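Local coordinates for PDZ domain protein (Parabacteroides distasonis, PDB 4L8N), which is of unknown function but joins N-terminal and C-terminal PDZ domains to a DUF4136 domain and binds magnesium, at residues 98-101 against 102-106; 112-115 against 116-119; 351-354 against 355-358. All coordinates share one frame; numbering follows the deposited sequence.

Contact 1: 98-101 against 102-106; sequences DCKK and SNAIT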
loop_
_atom_site.group_PDB
_atom_site.type_symbol
_atom_site.label_atom_id
_atom_site.label_comp_id
_atom_site.label_asym_id
_atom_site.label_seq_id
_atom_site.Cartn_x
_atom_site.Cartn_y
_atom_site.Cartn_z
ATOM N N ASP A 98 -0.152 -39.047 17.744
ATOM C CA ASP A 98 1.272 -39.083 18.001
ATOM C C ASP A 98 1.451 -38.832 19.484
ATOM O O ASP A 98 1.161 -37.744 19.999
ATOM C CB ASP A 98 2.044 -38.110 17.098
ATOM C CG ASP A 98 1.874 -38.416 15.618
ATOM O OD1 ASP A 98 2.101 -39.592 15.222
ATOM O OD2 ASP A 98 1.496 -37.489 14.860
ATOM N N CYS A 99 1.845 -39.906 20.177
ATOM C CA CYS A 99 1.964 -39.932 21.616
ATOM C C CYS A 99 3.398 -40.085 22.052
ATOM O O CYS A 99 4.206 -40.681 21.344
ATOM C CB CYS A 99 1.101 -41.056 22.169
ATOM S SG CYS A 99 -0.494 -41.245 21.325
ATOM N N LYS A 100 3.708 -39.538 23.229
ATOM C CA LYS A 100 5.020 -39.635 23.872
ATOM C C LYS A 100 4.845 -39.653 25.397
ATOM O O LYS A 100 3.832 -39.163 25.903
ATOM C CB LYS A 100 5.949 -38.481 23.439
ATOM C CG LYS A 100 5.472 -37.074 23.832
ATOM C CD LYS A 100 6.564 -36.009 23.694
ATOM C CE LYS A 100 7.498 -35.936 24.877
ATOM N NZ LYS A 100 8.167 -34.607 24.965
ATOM N N LYS A 101 5.830 -40.188 26.125
ATOM C CA LYS A 101 5.784 -40.197 27.588
ATOM C C LYS A 101 6.035 -38.766 28.102
ATOM O O LYS A 101 6.798 -38.028 27.478
ATOM C CB LYS A 101 6.794 -41.199 28.158
ATOM C CG LYS A 101 6.424 -42.659 27.885
ATOM C CD LYS A 101 7.362 -43.638 28.592
ATOM C CE LYS A 101 7.104 -43.763 30.085
ATOM N NZ LYS A 101 8.373 -43.937 30.843
ATOM N N SER A 102 5.353 -38.357 29.192
ATOM C CA SER A 102 5.443 -37.000 29.764
ATOM C C SER A 102 6.876 -36.557 30.081
ATOM O O SER A 102 7.165 -35.372 29.951
ATOM C CB SER A 102 4.600 -36.886 31.033
ATOM O OG SER A 102 4.938 -37.900 31.973
ATOM N N ASN A 103 7.754 -37.496 30.493
ATOM C CA ASN A 103 9.154 -37.246 30.873
ATOM C C ASN A 103 10.181 -37.456 29.708
ATOM O O ASN A 103 11.395 -37.394 29.945
ATOM C CB ASN A 103 9.522 -38.160 32.056
ATOM C CG ASN A 103 9.465 -39.643 31.748
ATOM O OD1 ASN A 103 8.642 -40.113 30.956
ATOM N ND2 ASN A 103 10.336 -40.417 32.371
ATOM N N ALA A 104 9.698 -37.698 28.468
ATOM C CA ALA A 104 10.546 -37.938 27.293
ATOM C C ALA A 104 11.020 -36.643 26.630
ATOM O O ALA A 104 10.244 -35.696 26.452
ATOM C CB ALA A 104 9.814 -38.793 26.267
ATOM N N ILE A 105 12.329 -36.604 26.321
ATOM C CA ILE A 105 12.982 -35.531 25.583
ATOM C C ILE A 105 13.379 -36.193 24.281
ATOM O O ILE A 105 14.128 -37.180 24.294
ATOM C CB ILE A 105 14.162 -34.826 26.336
ATOM C CG1 ILE A 105 13.705 -34.163 27.657
ATOM C CG2 ILE A 105 14.873 -33.797 25.439
ATOM C CD1 ILE A 105 12.582 -33.023 27.565
ATOM N N THR A 106 12.801 -35.718 23.177
ATOM C CA THR A 106 13.040 -36.295 21.866
ATOM C C THR A 106 14.240 -35.637 21.197
ATOM O O THR A 106 14.633 -34.518 21.559
ATOM C CB THR A 106 11.795 -36.161 20.979
ATOM O OG1 THR A 106 11.588 -34.798 20.641
ATOM C CG2 THR A 106 10.555 -36.744 21.606
#
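Lys101 and Ala104 are the two ends of a type I beta turn, with Ser102 and Asn103 at its corners, that bends the chain out of strand 91-101 of the N-terminal PDZ region into the short strand 104-105. It is a compact example of a local contact that redirects a chain between two sheets. At Ser102 the bond from CA to CB points away from 98-101, and OG makes weak hydrogen bonds to Thr7 O and Asn6 N. Asn103 follows at the second corner. With its CG set between the backbone N and the carbonyl carbon (chi1 63°), it lies alongside Lys101 and points the same way, which brings OD1 to 3.5 Å from Lys101 CB and 3.8 Å from Lys101 NZ, the latter too long to count as a hydrogen bond. Ala104 closes the turn: its N donates to Lys101 O at 3.1 Å. Its carbonyl O also receives Lys100 NZ at 2.8 Å, tilted 31° from the carbonyl plane. The lysine reaches it by bending at chi3 (-83°), which folds CE to 3.9 Å from Ala104 CB. Ile105 continues into a backbone bond with Tyr314, so the new strand pairs with 312-315. Thr106 ends the segment as the N-cap of helix 107-113, and its N is bound by Gln109 OE1, which also accepts from Lys100 NZ. The lysine ammonium thus bridges two oxygens, the Ala104 carbonyl and the Gln109 amide, so that one positive group probably steadies both the turn exit and the helix start, without a carboxylate among these partners.

Contact 2: 112-115 against 116-119; sequences SAYA and MYSL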
loop_
_atom_site.group_PDB
_atom_site.type_symbol
_atom_site.label_atom_id
_atom_site.label_comp_id
_atom_site.label_asym_id
_atom_site.label_seq_id
_atom_site.Cartn_x
_atom_site.Cartn_y
_atom_site.Cartn_z
ATOM N N SER A 112 16.637 -28.619 18.438
ATOM C CA SER A 112 16.233 -27.230 18.619
ATOM C C SER A 112 16.990 -26.581 19.771
ATOM O O SER A 112 17.402 -25.427 19.633
ATOM C CB SER A 112 14.741 -27.142 18.873
ATOM O OG SER A 112 14.048 -27.073 17.642
ATOM N N ALA A 113 17.212 -27.326 20.886
ATOM C CA ALA A 113 17.934 -26.833 22.059
ATOM C C ALA A 113 19.436 -26.633 21.774
ATOM O O ALA A 113 20.030 -25.680 22.288
ATOM C CB ALA A 113 17.741 -27.782 23.234
ATOM N N TYR A 114 20.045 -27.511 20.966
ATOM C CA TYR A 114 21.463 -27.395 20.608
ATOM C C TYR A 114 21.651 -26.825 19.163
ATOM O O TYR A 114 22.674 -27.084 18.528
ATOM C CB TYR A 114 22.137 -28.770 20.735
ATOM C CG TYR A 114 22.454 -29.222 22.145
ATOM C CD1 TYR A 114 23.639 -28.842 22.767
ATOM C CD2 TYR A 114 21.637 -30.131 22.807
ATOM C CE1 TYR A 114 23.973 -29.307 24.036
ATOM C CE2 TYR A 114 21.945 -30.584 24.087
ATOM C CZ TYR A 114 23.118 -30.175 24.698
ATOM O OH TYR A 114 23.445 -30.630 25.952
ATOM N N ALA A 115 20.702 -26.001 18.679
ATOM C CA ALA A 115 20.688 -25.437 17.317
ATOM C C ALA A 115 21.926 -24.592 16.961
ATOM O O ALA A 115 22.284 -24.482 15.784
ATOM C CB ALA A 115 19.438 -24.600 17.113
HETATM N N MSE A 116 22.600 -24.024 17.951
HETATM C CA MSE A 116 23.721 -23.188 17.624
HETATM C C MSE A 116 24.964 -23.986 17.265
HETATM O O MSE A 116 25.915 -23.409 16.746
HETATM C CB MSE A 116 23.940 -22.128 18.673
HETATM C CG MSE A 116 22.988 -20.961 18.425
HETATM SE SE MSE A 116 23.054 -19.698 19.831
HETATM C CE MSE A 116 21.079 -19.195 19.880
ATOM N N TYR A 117 24.895 -25.318 17.348
ATOM C CA TYR A 117 25.941 -26.154 16.787
ATOM C C TYR A 117 25.863 -26.020 15.259
ATOM O O TYR A 117 26.886 -26.065 14.564
ATOM C CB TYR A 117 25.719 -27.632 17.162
ATOM C CG TYR A 117 26.091 -28.097 18.554
ATOM C CD1 TYR A 117 27.226 -27.610 19.195
ATOM C CD2 TYR A 117 25.415 -29.155 19.153
ATOM C CE1 TYR A 117 27.623 -28.100 20.441
ATOM C CE2 TYR A 117 25.810 -29.664 20.388
ATOM C CZ TYR A 117 26.903 -29.121 21.039
ATOM O OH TYR A 117 27.261 -29.599 22.276
ATOM N N SER A 118 24.601 -25.875 14.741
ATOM C CA SER A 118 24.330 -25.816 13.316
ATOM C C SER A 118 23.175 -24.887 12.933
ATOM O O SER A 118 22.122 -25.375 12.505
ATOM C CB SER A 118 24.046 -27.219 12.804
ATOM O OG SER A 118 24.110 -27.229 11.392
ATOM N N LEU A 119 23.387 -23.545 13.013
ATOM C CA LEU A 119 22.370 -22.549 12.627
ATOM C C LEU A 119 22.059 -22.630 11.140
ATOM O O LEU A 119 20.958 -22.296 10.721
ATOM C CB LEU A 119 22.784 -21.117 12.978
ATOM C CG LEU A 119 22.583 -20.661 14.413
ATOM C CD1 LEU A 119 22.876 -19.177 14.541
ATOM C CD2 LEU A 119 21.165 -20.913 14.897
HETATM O O HOH W 1 21.132 -23.338 20.843
#
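Tyr114 and Tyr117 stand side by side across a turn of 3-10 helix that follows helix 107-113 and leads toward strand 123-135. The tight part is this aromatic pair. Each tyrosine carries its CG anti to the carbonyl carbon (chi1 -77° and -78°), and the matching torsions send the two side chains out in the same direction. The ring planes lie only 9° apart. They are slid so far that they barely overlap, with centroids 5.3 Å apart, and the closest touch is Tyr114 CD1 to Tyr117 CE2 at 3.3 Å. Tyr117 N binds Tyr114 O at 3.1 Å, and Ser118 N binds Ala115 O at 2.9 Å. Tyr361 meets both rings edge-to-face, and Phe364 meets that of Tyr117. With an alanine here in place of Tyr117, the Tyr114 ring would probably face a gap, Phe364 would lose the ring it meets, and Tyr361 would be left with Tyr114 alone of the two tyrosines.

The other side is looser. Met116, present as selenomethionine, leads the end of its side chain away from the preceding residues, while its N has Tyr361 OH as a partner. A water also joins the turn there, donating to Ala113 O at 3.0 Å and accepting weakly from Met116 N at 3.3 Å.

Contact 3: 351-354 against 355-358; sequences DHSA and EEFS
Ser353 and Glu356 form a capping box at the start of helix 354-367, a textbook case of side chains and backbone exchanging hydrogen bonds at a helix N terminus. Ser353 OG accepts from Glu356 N at 3.0 Å, and in return Ser353 N donates to Glu356 OE2, also at 3.0 Å, meeting that oxygen from above the carboxylate plane. The serine torsion (chi1 85°) turns OG back over the first helical turn, where it can take up an amide that lacks an earlier helical carbonyl. The helix proper follows with Phe357 N bound to Ser353 O.

The second carboxylate oxygen of Glu356 turns to His352, the residue before the N-cap: His352 ND1 makes a weak bond to OE1 at 3.3 Å, at the edge of the imidazole, whose plane stands 82° from that of the carboxylate. Both oxygens are therefore engaged, one firmly and one weakly, which probably helps to restrain the group, and the positive end of the helix dipole probably favours its negative charge. His352 also packs on Phe357. Its CB sits over one face of the phenyl ring, 4.0 Å from the centroid, in a CH-pi contact, and the imidazole edge points at the same ring in a T-shaped pair, centroids 5.4 Å apart.

What holds Phe357 lies further out: Phe411 meets it edge-to-face, and Leu319 and Leu408 touch it, the latter also touching His352. On another side of the helix, Ser358 directs its OG to Lys362 NZ, while its backbone N binds Ala354 O at 2.9 Å.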
loop_
_atom_site.group_PDB
_atom_site.type_symbol
_atom_site.label_atom_id
_atom_site.label_comp_id
_atom_site.label_asym_id
_atom_site.label_seq_id
_atom_site.Cartn_x
_atom_site.Cartn_y
_atom_site.Cartn_z
ATOM N N ASP A 351 26.484 -39.247 31.944
ATOM C CA ASP A 351 26.046 -39.181 33.350
ATOM C C ASP A 351 26.167 -37.741 33.964
ATOM O O ASP A 351 26.732 -37.560 35.049
ATOM C CB ASP A 351 26.807 -40.228 34.206
ATOM C CG ASP A 351 28.338 -40.181 34.164
ATOM O OD1 ASP A 351 28.898 -39.534 33.234
ATOM O OD2 ASP A 351 28.980 -40.817 35.045
ATOM N N HIS A 352 25.567 -36.736 33.290
ATOM C CA HIS A 352 25.573 -35.336 33.730
ATOM C C HIS A 352 24.158 -34.812 33.924
ATOM O O HIS A 352 23.223 -35.341 33.327
ATOM C CB HIS A 352 26.306 -34.445 32.713
ATOM C CG HIS A 352 27.673 -34.922 32.376
ATOM N ND1 HIS A 352 28.736 -34.724 33.237
ATOM C CD2 HIS A 352 28.109 -35.588 31.283
ATOM C CE1 HIS A 352 29.782 -35.279 32.647
ATOM N NE2 HIS A 352 29.454 -35.805 31.464
ATOM N N SER A 353 24.003 -33.756 34.741
ATOM C CA SER A 353 22.709 -33.111 34.982
ATOM C C SER A 353 22.355 -32.212 33.808
ATOM O O SER A 353 23.218 -31.911 32.984
ATOM C CB SER A 353 22.743 -32.296 36.275
ATOM O OG SER A 353 23.255 -30.985 36.084
ATOM N N ALA A 354 21.106 -31.744 33.766
ATOM C CA ALA A 354 20.635 -30.822 32.747
ATOM C C ALA A 354 21.381 -29.484 32.832
ATOM O O ALA A 354 21.698 -28.912 31.789
ATOM C CB ALA A 354 19.138 -30.604 32.899
ATOM N N GLU A 355 21.687 -28.997 34.066
ATOM C CA GLU A 355 22.408 -27.732 34.245
ATOM C C GLU A 355 23.887 -27.883 33.911
ATOM O O GLU A 355 24.491 -26.919 33.432
ATOM C CB GLU A 355 22.217 -27.124 35.640
ATOM C CG GLU A 355 21.228 -25.962 35.641
ATOM C CD GLU A 355 21.439 -24.884 34.586
ATOM O OE1 GLU A 355 22.552 -24.310 34.532
ATOM O OE2 GLU A 355 20.495 -24.623 33.805
ATOM N N GLU A 356 24.458 -29.093 34.117
ATOM C CA GLU A 356 25.841 -29.408 33.735
ATOM C C GLU A 356 25.998 -29.261 32.208
ATOM O O GLU A 356 26.988 -28.696 31.746
ATOM C CB GLU A 356 26.216 -30.836 34.163
ATOM C CG GLU A 356 26.609 -30.999 35.619
ATOM C CD GLU A 356 27.222 -32.356 35.906
ATOM O OE1 GLU A 356 28.445 -32.519 35.683
ATOM O OE2 GLU A 356 26.471 -33.271 36.314
ATOM N N PHE A 357 24.987 -29.753 31.446
ATOM C CA PHE A 357 24.919 -29.743 29.985
ATOM C C PHE A 357 24.642 -28.344 29.474
ATOM O O PHE A 357 25.318 -27.893 28.548
ATOM C CB PHE A 357 23.850 -30.735 29.463
ATOM C CG PHE A 357 24.266 -32.186 29.328
ATOM C CD1 PHE A 357 25.339 -32.551 28.514
ATOM C CD2 PHE A 357 23.537 -33.197 29.943
ATOM C CE1 PHE A 357 25.706 -33.899 28.362
ATOM C CE2 PHE A 357 23.902 -34.545 29.787
ATOM C CZ PHE A 357 24.984 -34.886 28.997
ATOM N N SER A 358 23.653 -27.659 30.082
ATOM C CA SER A 358 23.247 -26.306 29.734
ATOM C C SER A 358 24.416 -25.318 29.874
ATOM O O SER A 358 24.686 -24.582 28.923
ATOM C CB SER A 358 22.068 -25.863 30.588
ATOM O OG SER A 358 21.465 -24.702 30.041
#

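Followed from the N terminus, the three contacts come in series; none nests within or crosses another. Contact 1 closes the turn from the N-terminal PDZ sheet to strand 104-105, which joins the three-stranded sheet with 312-315 and 322-325. Helix 107-113 starts directly after it, and contact 2 closes the turn at that helix's far end, ahead of strand 123-135. Contact 3 comes much later, between strand 348-349 and helix 354-367. Space reunites what sequence separates: contacts 2 and 3 touch through Tyr114 OH and Phe357 CB, 3.5 Å apart, and Phe411 packs on both these residues. Contact 1 stays apart, its nearest atoms about 7 Å from contact 2 and about 8 Å from contact 3.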